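Local structure of endo-alpha-(1->5)-L-arabinanase (Bacillus licheniformis, 6B7K) at residues N75-Q80 / V98-S103; Q135-D140 / S157-I162; G90-Y95 / D114-G119; D23-K28 / P83-Y88. The protein probably cleaves internal alpha-1,5-arabinofuranosidic linkages in arabinans, as a calcium-binding glycoside hydrolase of family 43. All coordinates share one frame; numbering follows the deposited sequence.

In the fold
The chain folds as a five-bladed beta-propeller. Contact 4 comes first: it closes a loop of 54 residues by setting strand 25-29 of one blade against strand 81-87 of the next. Contact 1 starts at 75-80, before that loop has closed, and ends at 98-103, so the two cross. Contact 3 opens at 90-95, after contact 4 has closed, and crosses contact 1 in turn. It ties strand 92-98 to the loop before strand 122-130. Contact 2 follows in series and joins the loops before strands 142-145 and 162-167. Contacts 3 and 4 touch through paired strands; contacts 1 and 2 meet through Trp159 and Ile139.

Contact 1 of 4, residues N75-Q80 / V98-S103; sequences NHEPHQ and VSSFGS
Glu77 reaches across to the backbone of Phe101. Its CG is anti to its own carbonyl carbon (chi1 -53°), and the extended chain beyond passes beside Ser100 CA. OE2 accepts from Phe101 N at 2.6 Å, and the donor stands above the carboxylate plane. The same OE2 lies 3.3 Å from Phe101 CB, while the phenyl ring leads away. The carboxylate and the ring are turned 32° apart. OE1 has a weak hydrogen bond with Trp81 NE1. The backbone of Glu77 adds a nearly straight bond, from its N to Ser99 O at 3.2 Å.

The apolar side is Val98. Its CG1 lies 3.5 Å from His76 CB, and the two side chains cross at a slant. His76 ND1 donates to Glu77 O at 3.0 Å, close to the plane of the ring, which fixes the imidazole's rotation. Val98 CG2 lies 4.0 Å from Gln80 CG, with both side chains pointing the same way.

Ser100 to Ser103 form a type II turn, with Gly102 in its third position. Gly102 is a predicted substrate-binding residue, so the arrangement is consistent with a loop pair lining the active-site face of a family 43 propeller.

Contact 2 of 4, residues Q135-D140 / S157-I162; sequences QFNAID and SFWSGI
The loops of the predicted substrate-binding site meet where Asn137 and Ile139 pack on Ser157 and Trp159. The touching parts run roughly antiparallel.

At one end the contact is apolar. Ile139 CD1 lies 3.5 Å from Ser157 CB. Its CG1 sits between the backbone N and the carbonyl carbon (chi1 64°), which turns the long branch toward the serine. Ser157 OG makes a hydrogen bond to OE1 of Glu192, the predicted proton donor, so Ile139 packs against a serine that is likely to orient Glu192. Asp140, predicted to tune that glutamate, brings OD2 to 4.3 Å from Ser157 CB and has a weak hydrogen bond to Ala193 N.

In the middle, a water ties the two backbones. It accepts from Ser157 N at 3.2 Å and more weakly from Asn137 N. It donates to Phe158 O at 2.6 Å and to Gly161 O at 2.9 Å. Three backbone groups thus hold it firmly, and Asn137 N weakly.

At the other end, Trp159 CB rests 3.1 Å from Gln135 O, and its CE3 meets Asn137 CB at 4.1 Å. The far rim of the indole packs on Ser103. Ser160 N donates to Gln135 O at 2.9 Å, nearly along the C=O axis. A type II' turn from Phe158 to Gly161 presents Trp159 and Ser160 to Gln135.

Such a pair of loops, one with an aspartate predicted to matter for catalysis and one with an exposed tryptophan, is consistent with a wall of the arabinan cleft in a family 43 endo-arabinanase.

Contact 3 of 4, residues G90-Y95 / D114-G119; sequences GRYWLY and DRISSG
Tyr92 and Ile116 join strand 92-98 of a propeller blade to the loop that links the third and fourth strands of the blade, 106-113 and 122-130. A short 3-10 segment, 116-118, lies in this loop.

The main interaction is CH-pi. Ile116 CG1 stands 3.9 Å from the centroid of the Tyr92 ring, only 7° off the ring normal. Ile116 CD1 lies over the same face, 4.0 Å from Tyr92 CD1. The two side chains cross at about a right angle. Tyr92 CG is anti to its carbonyl carbon (chi1 -67°), which lays one face of the ring against Ile116. The ring of Tyr87 meets Tyr92 edge-to-face.

Backbone atoms of the loop also touch the ring. Asp114 O lies at its edge, near the ring plane, 3.5 Å from Tyr92 CE2. Arg115 CA comes in obliquely, 3.7 Å from the same carbon. An alanine in place of Tyr92 would probably leave Ile116 without its aromatic face and open a gap beside the backbone of Asp114 and Arg115.

The charged groups of Arg91 and Asp114 are near each other but not in contact. The extended chain of Arg91 crosses Asp114 at a slant and brings NH1 to 3.5 Å from Asp114 N. The same NH1 lies 5.1 Å from Asp114 OD1, too far for a salt bridge.

Hydrogen bonds hold the loop itself. Ile116 N is tied to Glu29 OE1, a link to the preceding blade. Gly119 N donates to Ile116 O. Arg115 O takes two bonds from one residue: Ser118 N at 3.0 Å and Ser118 OG at 2.9 Å.

Contact 4 of 4, residues D23-K28 / P83-Y88; sequences DPSIIK and PDISYY. With CA (calcium ion), chain F.
Ser25 OG and Asp84 CG both lie anti to their own backbone N (chi1 -177° and -180°), which brings Ser25 OG to 3.2 Å from Asp84 OD1. That OD1 binds the calcium ion at 2.4 Å, alongside a water and the carboxylates of Asp142 and Asp264. Asp84 OD2 accepts from Leu143 N, which fixes the carboxylate's rotation. Ser25 OG makes a hydrogen bond with Asp264 OD2, in the second shell of the metal, and receives a weak one from Ile85 N at 3.4 Å.

Further along, Ile27 crosses Ile85 at about a right angle. Ile27 CB lies 3.6 Å from Ile85 CG2, and Ile27 CG2 touches Ile85 CG1. An alanine in place of Ile85 would probably open a gap beside Ile27, between the two blades.

The strands run in the same sense, 25° apart, with axes 6.2 Å from each other. No backbone-to-backbone hydrogen bond joins them. A water bridges Ile26 O and Ile85 O, 2.9 Å from each. Asp23, the predicted proton acceptor, brings its backbone O against Pro83 CD.

Neighbouring innermost strands packed side by side round a central calcium are characteristic of the five-bladed propeller of family 43.

Contact 1 of 4, residues N75-Q80 / V98-S103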
loop_
_atom_site.group_PDB
_atom_site.type_symbol
_atom_site.label_atom_id
_atom_site.label_comp_id
_atom_site.label_asym_id
_atom_site.label_seq_id
_atom_site.Cartn_x
_atom_site.Cartn_y
_atom_site.Cartn_z
ATOM N N ASN A 75 20.102 -5.085 -8.932
ATOM C CA ASN A 75 19.553 -4.521 -10.159
ATOM C C ASN A 75 18.369 -3.595 -9.904
ATOM O O ASN A 75 17.512 -3.441 -10.785
ATOM C CB ASN A 75 19.137 -5.643 -11.114
ATOM C CG ASN A 75 20.294 -6.546 -11.502
ATOM O OD1 ASN A 75 20.321 -7.725 -11.145
ATOM N ND2 ASN A 75 21.248 -6.003 -12.250
ATOM N N HIS A 76 18.298 -2.969 -8.732
ATOM C CA HIS A 76 17.092 -2.241 -8.363
ATOM C C HIS A 76 16.908 -1.005 -9.232
ATOM O O HIS A 76 17.873 -0.329 -9.600
ATOM C CB HIS A 76 17.126 -1.848 -6.884
ATOM C CG HIS A 76 18.102 -0.761 -6.553
ATOM N ND1 HIS A 76 17.835 0.573 -6.769
ATOM C CD2 HIS A 76 19.334 -0.812 -5.992
ATOM C CE1 HIS A 76 18.866 1.297 -6.371
ATOM N NE2 HIS A 76 19.789 0.482 -5.896
ATOM N N GLU A 77 15.653 -0.725 -9.569
ATOM C CA GLU A 77 15.327 0.464 -10.332
ATOM C C GLU A 77 15.606 1.710 -9.493
ATOM O O GLU A 77 15.483 1.677 -8.266
ATOM C CB GLU A 77 13.861 0.435 -10.756
ATOM C CG GLU A 77 13.449 -0.832 -11.488
ATOM C CD GLU A 77 11.950 -0.929 -11.685
ATOM O OE1 GLU A 77 11.227 -0.029 -11.212
ATOM O OE2 GLU A 77 11.492 -1.909 -12.307
ATOM N N PRO A 78 15.986 2.822 -10.132
ATOM C CA PRO A 78 16.355 4.016 -9.351
ATOM C C PRO A 78 15.232 4.533 -8.470
ATOM O O PRO A 78 15.499 5.011 -7.361
ATOM C CB PRO A 78 16.749 5.034 -10.432
ATOM C CG PRO A 78 16.065 4.561 -11.673
ATOM C CD PRO A 78 16.058 3.066 -11.583
ATOM N N HIS A 79 13.984 4.440 -8.917
ATOM C CA HIS A 79 12.849 4.839 -8.100
ATOM C C HIS A 79 12.379 3.667 -7.247
ATOM O O HIS A 79 12.369 2.517 -7.698
ATOM C CB HIS A 79 11.703 5.345 -8.977
ATOM C CG HIS A 79 11.140 4.307 -9.896
ATOM N ND1 HIS A 79 11.807 3.868 -11.019
ATOM C CD2 HIS A 79 9.972 3.624 -9.862
ATOM C CE1 HIS A 79 11.075 2.957 -11.636
ATOM N NE2 HIS A 79 9.956 2.790 -10.954
ATOM N N GLN A 80 12.005 3.963 -6.008
ATOM C CA GLN A 80 11.465 2.968 -5.095
ATOM C C GLN A 80 9.943 3.000 -5.145
ATOM O O GLN A 80 9.336 4.021 -5.478
ATOM C CB GLN A 80 11.961 3.208 -3.667
ATOM C CG GLN A 80 13.389 2.732 -3.413
ATOM C CD GLN A 80 14.423 3.471 -4.248
ATOM O OE1 GLN A 80 14.719 4.637 -3.998
ATOM N NE2 GLN A 80 14.976 2.791 -5.245
ATOM N N VAL A 98 12.134 -2.093 -2.667
ATOM C CA VAL A 98 13.298 -2.013 -3.543
ATOM C C VAL A 98 13.259 -3.252 -4.428
ATOM O O VAL A 98 13.393 -4.376 -3.927
ATOM C CB VAL A 98 14.611 -1.941 -2.752
ATOM C CG1 VAL A 98 15.797 -1.932 -3.689
ATOM C CG2 VAL A 98 14.624 -0.711 -1.860
ATOM N N SER A 99 13.065 -3.062 -5.732
ATOM C CA SER A 99 12.828 -4.193 -6.625
ATOM C C SER A 99 13.005 -3.753 -8.076
ATOM O O SER A 99 13.336 -2.598 -8.365
ATOM C CB SER A 99 11.431 -4.778 -6.403
ATOM O OG SER A 99 11.155 -5.810 -7.334
ATOM N N SER A 100 12.792 -4.704 -8.985
ATOM C CA SER A 100 12.689 -4.468 -10.417
ATOM C C SER A 100 11.339 -4.992 -10.891
ATOM O O SER A 100 10.786 -5.925 -10.302
ATOM C CB SER A 100 13.819 -5.162 -11.190
ATOM O OG SER A 100 15.088 -4.689 -10.777
ATOM N N PHE A 101 10.800 -4.384 -11.946
ATOM C CA PHE A 101 9.446 -4.724 -12.365
ATOM C C PHE A 101 9.383 -6.142 -12.918
ATOM O O PHE A 101 10.301 -6.606 -13.599
ATOM C CB PHE A 101 8.925 -3.739 -13.409
ATOM C CG PHE A 101 7.448 -3.869 -13.667
ATOM C CD1 PHE A 101 6.531 -3.391 -12.745
ATOM C CD2 PHE A 101 6.979 -4.475 -14.818
ATOM C CE1 PHE A 101 5.175 -3.513 -12.967
ATOM C CE2 PHE A 101 5.620 -4.597 -15.047
ATOM C CZ PHE A 101 4.718 -4.115 -14.120
ATOM N N GLY A 102 8.289 -6.833 -12.603
ATOM C CA GLY A 102 8.087 -8.201 -13.038
ATOM C C GLY A 102 9.110 -9.167 -12.478
ATOM O O GLY A 102 9.168 -10.328 -12.888
ATOM N N SER A 103 9.919 -8.693 -11.538
ATOM C CA SER A 103 11.010 -9.461 -10.967
ATOM C C SER A 103 10.690 -9.818 -9.522
ATOM O O SER A 103 9.860 -9.182 -8.866
ATOM C CB SER A 103 12.331 -8.689 -11.053
ATOM O OG SER A 103 13.419 -9.472 -10.590
#

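Contact 2 of 4, residues Q135-D140 / S157-I162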
loop_
_atom_site.group_PDB
_atom_site.type_symbol
_atom_site.label_atom_id
_atom_site.label_comp_id
_atom_site.label_asym_id
_atom_site.label_seq_id
_atom_site.Cartn_x
_atom_site.Cartn_y
_atom_site.Cartn_z
ATOM N N GLN A 135 8.582 -17.948 -2.942
ATOM C CA GLN A 135 7.307 -17.982 -3.645
ATOM C C GLN A 135 6.458 -16.745 -3.376
ATOM O O GLN A 135 5.233 -16.793 -3.537
ATOM C CB GLN A 135 6.529 -19.247 -3.273
ATOM C CG GLN A 135 7.305 -20.542 -3.460
ATOM C CD GLN A 135 7.592 -20.860 -4.914
ATOM O OE1 GLN A 135 7.087 -20.197 -5.823
ATOM N NE2 GLN A 135 8.407 -21.884 -5.144
ATOM N N PHE A 136 7.080 -15.644 -2.962
ATOM C CA PHE A 136 6.383 -14.390 -2.720
ATOM C C PHE A 136 7.213 -13.255 -3.306
ATOM O O PHE A 136 8.246 -13.476 -3.944
ATOM C CB PHE A 136 6.119 -14.180 -1.223
ATOM C CG PHE A 136 7.360 -14.226 -0.375
ATOM C CD1 PHE A 136 8.068 -13.070 -0.097
ATOM C CD2 PHE A 136 7.818 -15.430 0.143
ATOM C CE1 PHE A 136 9.208 -13.110 0.681
ATOM C CE2 PHE A 136 8.959 -15.475 0.924
ATOM C CZ PHE A 136 9.654 -14.314 1.192
ATOM N N ASN A 137 6.753 -12.025 -3.088
ATOM C CA ASN A 137 7.467 -10.840 -3.549
ATOM C C ASN A 137 7.420 -9.794 -2.448
ATOM O O ASN A 137 6.337 -9.377 -2.028
ATOM C CB ASN A 137 6.863 -10.295 -4.846
ATOM C CG ASN A 137 7.778 -9.311 -5.541
ATOM O OD1 ASN A 137 8.988 -9.315 -5.321
ATOM N ND2 ASN A 137 7.206 -8.461 -6.386
ATOM N N ALA A 138 8.596 -9.373 -1.978
ATOM C CA ALA A 138 8.695 -8.407 -0.885
ATOM C C ALA A 138 8.582 -6.985 -1.439
ATOM O O ALA A 138 9.551 -6.228 -1.528
ATOM C CB ALA A 138 9.994 -8.602 -0.115
ATOM N N ILE A 139 7.357 -6.636 -1.835
ATOM C CA ILE A 139 6.980 -5.272 -2.181
ATOM C C ILE A 139 5.591 -5.001 -1.613
ATOM O O ILE A 139 4.955 -5.879 -1.021
ATOM C CB ILE A 139 6.997 -5.009 -3.705
ATOM C CG1 ILE A 139 5.951 -5.867 -4.420
ATOM C CG2 ILE A 139 8.385 -5.230 -4.294
ATOM C CD1 ILE A 139 5.735 -5.463 -5.863
ATOM N N ASP A 140 5.120 -3.775 -1.815
ATOM C CA ASP A 140 3.819 -3.321 -1.338
ATOM C C ASP A 140 3.612 -3.589 0.157
ATOM O O ASP A 140 2.703 -4.332 0.539
ATOM C CB ASP A 140 2.701 -3.952 -2.156
ATOM C CG ASP A 140 2.814 -3.633 -3.633
ATOM O OD1 ASP A 140 3.818 -3.007 -4.031
ATOM O OD2 ASP A 140 1.900 -4.007 -4.398
ATOM N N SER A 157 2.882 -9.519 -3.757
ATOM C CA SER A 157 2.479 -9.142 -5.110
ATOM C C SER A 157 2.681 -10.356 -6.008
ATOM O O SER A 157 3.825 -10.741 -6.270
ATOM C CB SER A 157 3.280 -7.948 -5.607
ATOM O OG SER A 157 2.885 -7.570 -6.913
ATOM N N PHE A 158 1.576 -10.950 -6.464
ATOM C CA PHE A 158 1.591 -12.152 -7.294
ATOM C C PHE A 158 2.284 -13.305 -6.580
ATOM O O PHE A 158 2.485 -13.254 -5.361
ATOM C CB PHE A 158 2.253 -11.869 -8.646
ATOM C CG PHE A 158 1.474 -10.920 -9.509
ATOM C CD1 PHE A 158 0.580 -11.397 -10.453
ATOM C CD2 PHE A 158 1.626 -9.550 -9.370
ATOM C CE1 PHE A 158 -0.142 -10.530 -11.246
ATOM C CE2 PHE A 158 0.906 -8.675 -10.161
ATOM C CZ PHE A 158 0.019 -9.166 -11.099
ATOM N N TRP A 159 2.645 -14.345 -7.331
ATOM C CA TRP A 159 3.223 -15.583 -6.787
ATOM C C TRP A 159 2.201 -16.167 -5.814
ATOM O O TRP A 159 1.024 -16.302 -6.184
ATOM C CB TRP A 159 4.601 -15.303 -6.203
ATOM C CG TRP A 159 5.720 -15.356 -7.191
ATOM C CD1 TRP A 159 6.405 -16.467 -7.592
ATOM C CD2 TRP A 159 6.303 -14.249 -7.890
ATOM N NE1 TRP A 159 7.372 -16.121 -8.504
ATOM C CE2 TRP A 159 7.330 -14.766 -8.705
ATOM C CE3 TRP A 159 6.052 -12.874 -7.910
ATOM C CZ2 TRP A 159 8.106 -13.955 -9.529
ATOM C CZ3 TRP A 159 6.823 -12.072 -8.730
ATOM C CH2 TRP A 159 7.839 -12.615 -9.528
ATOM N N SER A 160 2.586 -16.511 -4.582
ATOM C CA SER A 160 1.643 -17.101 -3.637
ATOM C C SER A 160 0.607 -16.100 -3.137
ATOM O O SER A 160 -0.476 -16.514 -2.710
ATOM C CB SER A 160 2.397 -17.718 -2.456
ATOM O OG SER A 160 3.445 -16.871 -2.015
ATOM N N GLY A 161 0.909 -14.800 -3.169
ATOM C CA GLY A 161 -0.074 -13.768 -2.896
ATOM C C GLY A 161 0.332 -12.894 -1.716
ATOM O O GLY A 161 1.496 -12.501 -1.585
ATOM N N ILE A 162 -0.644 -12.592 -0.866
ATOM C CA ILE A 162 -0.473 -11.648 0.230
ATOM C C ILE A 162 0.031 -12.389 1.461
ATOM O O ILE A 162 -0.547 -13.402 1.872
ATOM C CB ILE A 162 -1.790 -10.917 0.530
ATOM C CG1 ILE A 162 -2.290 -10.181 -0.719
ATOM C CG2 ILE A 162 -1.618 -9.965 1.711
ATOM C CD1 ILE A 162 -1.258 -9.273 -1.366
HETATM O O HOH W 1 3.820 -12.499 -3.249
#

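Contact 3 of 4, residues G90-Y95 / D114-G119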
loop_
_atom_site.group_PDB
_atom_site.type_symbol
_atom_site.label_atom_id
_atom_site.label_comp_id
_atom_site.label_asym_id
_atom_site.label_seq_id
_atom_site.Cartn_x
_atom_site.Cartn_y
_atom_site.Cartn_z
ATOM N N GLY A 90 4.870 6.644 18.939
ATOM C CA GLY A 90 5.591 7.897 19.045
ATOM C C GLY A 90 6.601 8.166 17.954
ATOM O O GLY A 90 7.626 8.803 18.218
ATOM N N ARG A 91 6.341 7.713 16.730
ATOM C CA ARG A 91 7.299 7.888 15.647
ATOM C C ARG A 91 6.636 7.501 14.333
ATOM O O ARG A 91 5.784 6.607 14.297
ATOM C CB ARG A 91 8.559 7.044 15.888
ATOM C CG ARG A 91 9.750 7.441 15.053
ATOM C CD ARG A 91 11.029 6.839 15.604
ATOM N NE ARG A 91 12.131 6.982 14.657
ATOM C CZ ARG A 91 12.857 8.088 14.515
ATOM N NH1 ARG A 91 12.601 9.152 15.265
ATOM N NH2 ARG A 91 13.838 8.127 13.623
ATOM N N TYR A 92 7.027 8.188 13.259
ATOM C CA TYR A 92 6.538 7.855 11.926
ATOM C C TYR A 92 7.343 6.707 11.336
ATOM O O TYR A 92 8.574 6.682 11.418
ATOM C CB TYR A 92 6.620 9.061 10.993
ATOM C CG TYR A 92 5.687 10.188 11.346
ATOM C CD1 TYR A 92 4.341 10.132 11.011
ATOM C CD2 TYR A 92 6.156 11.321 12.002
ATOM C CE1 TYR A 92 3.483 11.167 11.329
ATOM C CE2 TYR A 92 5.307 12.360 12.325
ATOM C CZ TYR A 92 3.973 12.281 11.986
ATOM O OH TYR A 92 3.128 13.319 12.308
ATOM N N TRP A 93 6.642 5.760 10.720
ATOM C CA TRP A 93 7.264 4.595 10.111
ATOM C C TRP A 93 6.968 4.605 8.623
ATOM O O TRP A 93 5.809 4.745 8.219
ATOM C CB TRP A 93 6.763 3.303 10.758
ATOM C CG TRP A 93 6.956 3.280 12.245
ATOM C CD1 TRP A 93 5.985 3.362 13.200
ATOM C CD2 TRP A 93 8.202 3.187 12.948
ATOM N NE1 TRP A 93 6.547 3.312 14.453
ATOM C CE2 TRP A 93 7.907 3.206 14.326
ATOM C CE3 TRP A 93 9.538 3.083 12.546
ATOM C CZ2 TRP A 93 8.897 3.128 15.305
ATOM C CZ3 TRP A 93 10.521 3.006 13.520
ATOM C CH2 TRP A 93 10.194 3.028 14.882
ATOM N N LEU A 94 8.015 4.467 7.813
ATOM C CA LEU A 94 7.916 4.531 6.357
ATOM C C LEU A 94 8.490 3.243 5.776
ATOM O O LEU A 94 9.710 3.101 5.639
ATOM C CB LEU A 94 8.637 5.762 5.812
ATOM C CG LEU A 94 8.615 5.962 4.294
ATOM C CD1 LEU A 94 7.195 6.201 3.798
ATOM C CD2 LEU A 94 9.538 7.102 3.879
ATOM N N TYR A 95 7.611 2.306 5.438
ATOM C CA TYR A 95 8.004 1.097 4.735
ATOM C C TYR A 95 7.998 1.362 3.237
ATOM O O TYR A 95 7.122 2.063 2.726
ATOM C CB TYR A 95 7.065 -0.058 5.085
ATOM C CG TYR A 95 7.155 -0.493 6.533
ATOM C CD1 TYR A 95 8.111 -1.416 6.940
ATOM C CD2 TYR A 95 6.293 0.021 7.493
ATOM C CE1 TYR A 95 8.205 -1.815 8.262
ATOM C CE2 TYR A 95 6.379 -0.371 8.817
ATOM C CZ TYR A 95 7.337 -1.290 9.195
ATOM O OH TYR A 95 7.430 -1.690 10.510
ATOM N N ASP A 114 10.689 11.490 13.459
ATOM C CA ASP A 114 9.793 11.995 14.491
ATOM C C ASP A 114 8.795 13.010 13.961
ATOM O O ASP A 114 7.780 13.266 14.621
ATOM C CB ASP A 114 10.594 12.644 15.626
ATOM C CG ASP A 114 11.153 14.002 15.240
ATOM O OD1 ASP A 114 11.882 14.086 14.232
ATOM O OD2 ASP A 114 10.846 14.991 15.938
ATOM N N ARG A 115 9.063 13.596 12.797
ATOM C CA ARG A 115 8.212 14.648 12.250
ATOM C C ARG A 115 8.490 14.749 10.761
ATOM O O ARG A 115 9.614 15.072 10.363
ATOM C CB ARG A 115 8.476 15.985 12.946
ATOM C CG ARG A 115 7.723 17.154 12.337
ATOM C CD ARG A 115 7.870 18.409 13.178
ATOM N NE ARG A 115 9.267 18.793 13.355
ATOM C CZ ARG A 115 9.924 19.627 12.556
ATOM N NH1 ARG A 115 9.316 20.170 11.511
ATOM N NH2 ARG A 115 11.193 19.916 12.804
ATOM N N ILE A 116 7.470 14.475 9.943
ATOM C CA ILE A 116 7.654 14.461 8.494
ATOM C C ILE A 116 8.141 15.814 7.991
ATOM O O ILE A 116 8.948 15.883 7.055
ATOM C CB ILE A 116 6.342 14.033 7.807
ATOM C CG1 ILE A 116 5.969 12.610 8.230
ATOM C CG2 ILE A 116 6.465 14.136 6.295
ATOM C CD1 ILE A 116 4.698 12.087 7.591
ATOM N N SER A 117 7.686 16.904 8.611
ATOM C CA SER A 117 8.054 18.235 8.142
ATOM C C SER A 117 9.522 18.568 8.386
ATOM O O SER A 117 10.001 19.586 7.871
ATOM C CB SER A 117 7.163 19.292 8.801
ATOM O OG SER A 117 7.509 19.482 10.160
ATOM N N SER A 118 10.248 17.751 9.153
ATOM C CA SER A 118 11.685 17.959 9.274
ATOM C C SER A 118 12.433 17.490 8.034
ATOM O O SER A 118 13.535 17.980 7.767
ATOM C CB SER A 118 12.230 17.238 10.508
ATOM O OG SER A 118 12.362 15.849 10.270
ATOM N N GLY A 119 11.858 16.558 7.272
ATOM C CA GLY A 119 12.514 16.030 6.093
ATOM C C GLY A 119 13.716 15.157 6.362
ATOM O O GLY A 119 14.408 14.770 5.416
#

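Contact 4 of 4, residues D23-K28 / P83-Y88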
loop_
_atom_site.group_PDB
_atom_site.type_symbol
_atom_site.label_atom_id
_atom_site.label_comp_id
_atom_site.label_asym_id
_atom_site.label_seq_id
_atom_site.Cartn_x
_atom_site.Cartn_y
_atom_site.Cartn_z
ATOM N N ASP A 23 0.799 4.229 -6.492
ATOM C CA ASP A 23 0.908 3.454 -5.261
ATOM C C ASP A 23 0.939 4.379 -4.045
ATOM O O ASP A 23 1.941 4.414 -3.322
ATOM C CB ASP A 23 2.155 2.568 -5.299
ATOM C CG ASP A 23 2.261 1.766 -6.585
ATOM O OD1 ASP A 23 1.272 1.099 -6.958
ATOM O OD2 ASP A 23 3.332 1.813 -7.230
ATOM N N PRO A 24 -0.131 5.127 -3.780
ATOM C CA PRO A 24 -0.097 6.128 -2.713
ATOM C C PRO A 24 -0.409 5.559 -1.335
ATOM O O PRO A 24 -1.033 4.505 -1.181
ATOM C CB PRO A 24 -1.193 7.111 -3.145
ATOM C CG PRO A 24 -2.202 6.235 -3.782
ATOM C CD PRO A 24 -1.426 5.140 -4.486
ATOM N N SER A 25 0.045 6.298 -0.323
ATOM C CA SER A 25 -0.292 6.041 1.072
ATOM C C SER A 25 -0.429 7.388 1.762
ATOM O O SER A 25 0.518 8.180 1.764
ATOM C CB SER A 25 0.773 5.182 1.761
ATOM O OG SER A 25 0.404 4.871 3.096
ATOM N N ILE A 26 -1.598 7.647 2.342
ATOM C CA ILE A 26 -1.926 8.964 2.877
ATOM C C ILE A 26 -1.593 9.023 4.359
ATOM O O ILE A 26 -1.707 8.035 5.099
ATOM C CB ILE A 26 -3.410 9.313 2.625
ATOM C CG1 ILE A 26 -3.698 10.771 2.992
ATOM C CG2 ILE A 26 -4.323 8.389 3.407
ATOM C CD1 ILE A 26 -2.899 11.780 2.200
ATOM N N ILE A 27 -1.158 10.206 4.793
ATOM C CA ILE A 27 -0.942 10.540 6.196
ATOM C C ILE A 27 -1.252 12.028 6.333
ATOM O O ILE A 27 -1.474 12.729 5.344
ATOM C CB ILE A 27 0.496 10.199 6.657
ATOM C CG1 ILE A 27 0.655 10.308 8.184
ATOM C CG2 ILE A 27 1.515 11.072 5.937
ATOM C CD1 ILE A 27 -0.317 9.465 8.979
ATOM N N LYS A 28 -1.275 12.518 7.572
ATOM C CA LYS A 28 -1.741 13.875 7.839
ATOM C C LYS A 28 -1.124 14.334 9.150
ATOM O O LYS A 28 -1.524 13.857 10.216
ATOM C CB LYS A 28 -3.261 13.907 7.896
ATOM C CG LYS A 28 -3.886 15.275 7.762
ATOM C CD LYS A 28 -5.368 15.178 8.050
ATOM C CE LYS A 28 -6.051 16.525 7.970
ATOM N NZ LYS A 28 -5.334 17.572 8.741
ATOM N N PRO A 83 5.298 3.104 -1.024
ATOM C CA PRO A 83 5.600 3.411 0.374
ATOM C C PRO A 83 4.357 3.309 1.246
ATOM O O PRO A 83 3.222 3.405 0.779
ATOM C CB PRO A 83 6.115 4.851 0.313
ATOM C CG PRO A 83 5.397 5.433 -0.845
ATOM C CD PRO A 83 5.215 4.324 -1.848
ATOM N N ASP A 84 4.598 3.097 2.538
ATOM C CA ASP A 84 3.543 3.096 3.544
ATOM C C ASP A 84 3.978 3.977 4.703
ATOM O O ASP A 84 5.052 3.768 5.275
ATOM C CB ASP A 84 3.227 1.682 4.036
ATOM C CG ASP A 84 2.127 1.669 5.078
ATOM O OD1 ASP A 84 1.033 2.196 4.789
ATOM O OD2 ASP A 84 2.353 1.140 6.187
ATOM N N ILE A 85 3.144 4.951 5.052
ATOM C CA ILE A 85 3.455 5.928 6.084
ATOM C C ILE A 85 2.401 5.845 7.180
ATOM O O ILE A 85 1.200 5.754 6.900
ATOM C CB ILE A 85 3.532 7.353 5.494
ATOM C CG1 ILE A 85 3.860 8.378 6.582
ATOM C CG2 ILE A 85 2.244 7.696 4.752
ATOM C CD1 ILE A 85 5.223 8.181 7.213
ATOM N N SER A 86 2.853 5.872 8.430
ATOM C CA SER A 86 1.943 5.857 9.566
ATOM C C SER A 86 2.703 6.295 10.807
ATOM O O SER A 86 3.934 6.219 10.866
ATOM C CB SER A 86 1.326 4.470 9.774
ATOM O OG SER A 86 2.334 3.484 9.908
ATOM N N TYR A 87 1.950 6.760 11.799
ATOM C CA TYR A 87 2.497 7.142 13.091
ATOM C C TYR A 87 2.091 6.100 14.122
ATOM O O TYR A 87 0.912 5.743 14.219
ATOM C CB TYR A 87 2.008 8.533 13.502
ATOM C CG TYR A 87 2.709 9.107 14.716
ATOM C CD1 TYR A 87 3.913 9.789 14.589
ATOM C CD2 TYR A 87 2.163 8.975 15.986
ATOM C CE1 TYR A 87 4.554 10.321 15.693
ATOM C CE2 TYR A 87 2.796 9.503 17.096
ATOM C CZ TYR A 87 3.992 10.176 16.944
ATOM O OH TYR A 87 4.627 10.704 18.044
ATOM N N TYR A 88 3.066 5.606 14.881
ATOM C CA TYR A 88 2.810 4.549 15.847
ATOM C C TYR A 88 3.943 4.508 16.859
ATOM O O TYR A 88 5.114 4.619 16.489
ATOM C CB TYR A 88 2.668 3.188 15.155
ATOM C CG TYR A 88 2.820 2.006 16.081
ATOM C CD1 TYR A 88 1.829 1.685 16.997
ATOM C CD2 TYR A 88 3.952 1.205 16.032
ATOM C CE1 TYR A 88 1.962 0.600 17.841
ATOM C CE2 TYR A 88 4.095 0.117 16.874
ATOM C CZ TYR A 88 3.096 -0.182 17.774
ATOM O OH TYR A 88 3.232 -1.263 18.612
HETATM CA CA CA F . -1.293 1.804 5.405
HETATM O O HOH W 2 -1.399 6.672 7.643
HETATM O O HOH W 3 -3.298 2.719 6.806
#